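Local structure of heme oxygenase 1 (Synechocystis sp., 1WE1) at residues 27-32 against 139-144. The protein opens the heme ring with O2 and reducing equivalents, releasing carbon monoxide and iron and yielding biliverdin IXalpha, probably for photosynthetic antenna chromophores. Sequence-based numbering, arbitrary orientation.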
loop_
_atom_site.group_PDB
_atom_site.type_symbol
_atom_site.label_atom_id
_atom_site.label_comp_id
_atom_site.label_asym_id
_atom_site.label_seq_id
_atom_site.Cartn_x
_atom_site.Cartn_y
_atom_site.Cartn_z
ATOM N N LYS A 27 -12.939 0.881 -8.959
ATOM C CA LYS A 27 -14.394 0.833 -8.988
ATOM C C LYS A 27 -14.868 -0.605 -9.198
ATOM O O LYS A 27 -15.781 -1.075 -8.517
ATOM C CB LYS A 27 -14.940 1.699 -10.117
ATOM C CG LYS A 27 -15.019 3.157 -9.789
ATOM C CD LYS A 27 -15.723 3.914 -10.899
ATOM C CE LYS A 27 -15.907 5.371 -10.520
ATOM N NZ LYS A 27 -16.470 6.156 -11.644
ATOM N N CYS A 28 -14.247 -1.299 -10.150
ATOM C CA CYS A 28 -14.615 -2.676 -10.432
ATOM C C CYS A 28 -14.324 -3.561 -9.227
ATOM O O CYS A 28 -15.122 -4.429 -8.881
ATOM C CB CYS A 28 -13.861 -3.190 -11.667
ATOM S SG CYS A 28 -14.365 -2.410 -13.235
ATOM N N PHE A 29 -13.178 -3.341 -8.595
ATOM C CA PHE A 29 -12.780 -4.107 -7.413
ATOM C C PHE A 29 -13.836 -3.990 -6.309
ATOM O O PHE A 29 -14.234 -4.974 -5.695
ATOM C CB PHE A 29 -11.450 -3.571 -6.875
ATOM C CG PHE A 29 -10.927 -4.325 -5.694
ATOM C CD1 PHE A 29 -9.945 -5.286 -5.854
ATOM C CD2 PHE A 29 -11.421 -4.075 -4.422
ATOM C CE1 PHE A 29 -9.457 -5.990 -4.765
ATOM C CE2 PHE A 29 -10.945 -4.768 -3.329
ATOM C CZ PHE A 29 -9.958 -5.730 -3.497
ATOM N N LEU A 30 -14.272 -2.765 -6.058
ATOM C CA LEU A 30 -15.259 -2.506 -5.033
ATOM C C LEU A 30 -16.568 -3.216 -5.326
ATOM O O LEU A 30 -17.146 -3.831 -4.435
ATOM C CB LEU A 30 -15.467 -0.998 -4.887
ATOM C CG LEU A 30 -14.801 -0.349 -3.661
ATOM C CD1 LEU A 30 -13.740 -1.256 -3.067
ATOM C CD2 LEU A 30 -14.207 0.998 -4.064
ATOM N N LYS A 31 -17.029 -3.138 -6.570
ATOM C CA LYS A 31 -18.274 -3.800 -6.957
ATOM C C LYS A 31 -18.094 -5.317 -7.044
ATOM O O LYS A 31 -18.930 -6.021 -7.616
ATOM C CB LYS A 31 -18.792 -3.270 -8.301
ATOM C CG LYS A 31 -19.496 -1.919 -8.230
ATOM C CD LYS A 31 -20.482 -1.774 -9.389
ATOM C CE LYS A 31 -21.354 -0.527 -9.271
ATOM N NZ LYS A 31 -20.599 0.709 -9.584
ATOM N N GLY A 32 -16.990 -5.811 -6.492
ATOM C CA GLY A 32 -16.741 -7.238 -6.480
ATOM C C GLY A 32 -16.130 -7.890 -7.697
ATOM O O GLY A 32 -15.928 -9.103 -7.700
ATOM N N LYS A 139 -10.126 -6.987 2.321
ATOM C CA LYS A 139 -9.933 -8.416 2.492
ATOM C C LYS A 139 -11.196 -9.194 2.143
ATOM O O LYS A 139 -11.142 -10.138 1.356
ATOM C CB LYS A 139 -9.515 -8.730 3.928
ATOM C CG LYS A 139 -9.065 -10.156 4.111
ATOM C CD LYS A 139 -8.992 -10.559 5.569
ATOM C CE LYS A 139 -8.620 -12.035 5.683
ATOM N NZ LYS A 139 -8.849 -12.583 7.055
ATOM N N LYS A 140 -12.334 -8.804 2.714
ATOM C CA LYS A 140 -13.569 -9.512 2.410
ATOM C C LYS A 140 -13.917 -9.385 0.924
ATOM O O LYS A 140 -14.217 -10.380 0.267
ATOM C CB LYS A 140 -14.741 -9.013 3.276
ATOM C CG LYS A 140 -16.031 -9.821 3.031
ATOM C CD LYS A 140 -17.180 -9.468 3.963
ATOM C CE LYS A 140 -16.927 -9.979 5.379
ATOM N NZ LYS A 140 -18.092 -9.734 6.280
ATOM N N ILE A 141 -13.871 -8.174 0.389
ATOM C CA ILE A 141 -14.176 -7.982 -1.022
ATOM C C ILE A 141 -13.313 -8.878 -1.914
ATOM O O ILE A 141 -13.798 -9.431 -2.890
ATOM C CB ILE A 141 -13.972 -6.514 -1.450
ATOM C CG1 ILE A 141 -15.083 -5.647 -0.845
ATOM C CG2 ILE A 141 -13.961 -6.417 -2.975
ATOM C CD1 ILE A 141 -14.978 -4.180 -1.165
ATOM N N ALA A 142 -12.038 -9.010 -1.567
ATOM C CA ALA A 142 -11.116 -9.838 -2.323
ATOM C C ALA A 142 -11.525 -11.295 -2.165
ATOM O O ALA A 142 -11.743 -12.003 -3.153
ATOM C CB ALA A 142 -9.708 -9.633 -1.815
ATOM N N GLN A 143 -11.617 -11.733 -0.913
ATOM C CA GLN A 143 -12.017 -13.097 -0.576
ATOM C C GLN A 143 -13.330 -13.518 -1.256
ATOM O O GLN A 143 -13.479 -14.664 -1.673
ATOM C CB GLN A 143 -12.185 -13.238 0.936
ATOM C CG GLN A 143 -10.894 -13.454 1.702
ATOM C CD GLN A 143 -11.107 -13.470 3.222
ATOM O OE1 GLN A 143 -10.235 -13.911 3.982
ATOM N NE2 GLN A 143 -12.265 -12.976 3.665
ATOM N N ASN A 144 -14.280 -12.595 -1.361
ATOM C CA ASN A 144 -15.551 -12.920 -1.990
ATOM C C ASN A 144 -15.477 -12.953 -3.514
ATOM O O ASN A 144 -16.009 -13.867 -4.151
ATOM C CB ASN A 144 -16.647 -11.937 -1.553
ATOM C CG ASN A 144 -17.230 -12.277 -0.180
ATOM O OD1 ASN A 144 -17.383 -13.456 0.172
ATOM N ND2 ASN A 144 -17.574 -11.248 0.592
#
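Phe29 and Ile141 meet because each sends a group out anti to its own backbone N: the phenyl CG of Phe29 (chi1 -178°) and the methyl CG2 of Ile141. The first torsion of Ile141 (chi1 -71°) at the same time sets CG1 anti to the carbonyl carbon, and the extended second torsion (chi2 179°) carries CD1 on to Leu30. One beta-branched side chain thus serves two neighbours. Ile141 CG2 comes obliquely against the ring, 3.5 Å from Phe29 CE2, and lies 3.1 Å from Phe29 O. Its other branch runs across to Leu30, where the methyl carbons Leu30 CD1 and Ile141 CD1 are 3.7 Å apart. Leu30 CD1 in turn reaches the edge of the Phe29 ring, in the ring plane. Farther round the ring, Phe29 CZ lies obliquely near the methyl of Ala142, 4.3 Å from Ala142 CB; alanine suits this spot in that its single methyl adds apolar surface at the ring's end. No hydrogen bond joins the two segments, and the contact is apolar packing. With an alanine at Phe29 the ring is gone, and Ile141 CG2 and Ala142 CB would probably border a gap, with Leu30 CD1 losing the ring edge beside it. Gly32 is the C-prime residue of a Schellman motif that ends helix 24-30, with a positive phi at which any CB would crowd the carbonyl O of Lys31, which is why glycine suits the place. Leu30 also touches the heme, so its apolar side chain both borders the pocket and packs on Ile141. The contact therefore joins the C-terminal end of the short helix 24-30 to the late turns of the long helix 120-146 in this all-helical fold, with Val34 of the following loop also touching Phe29.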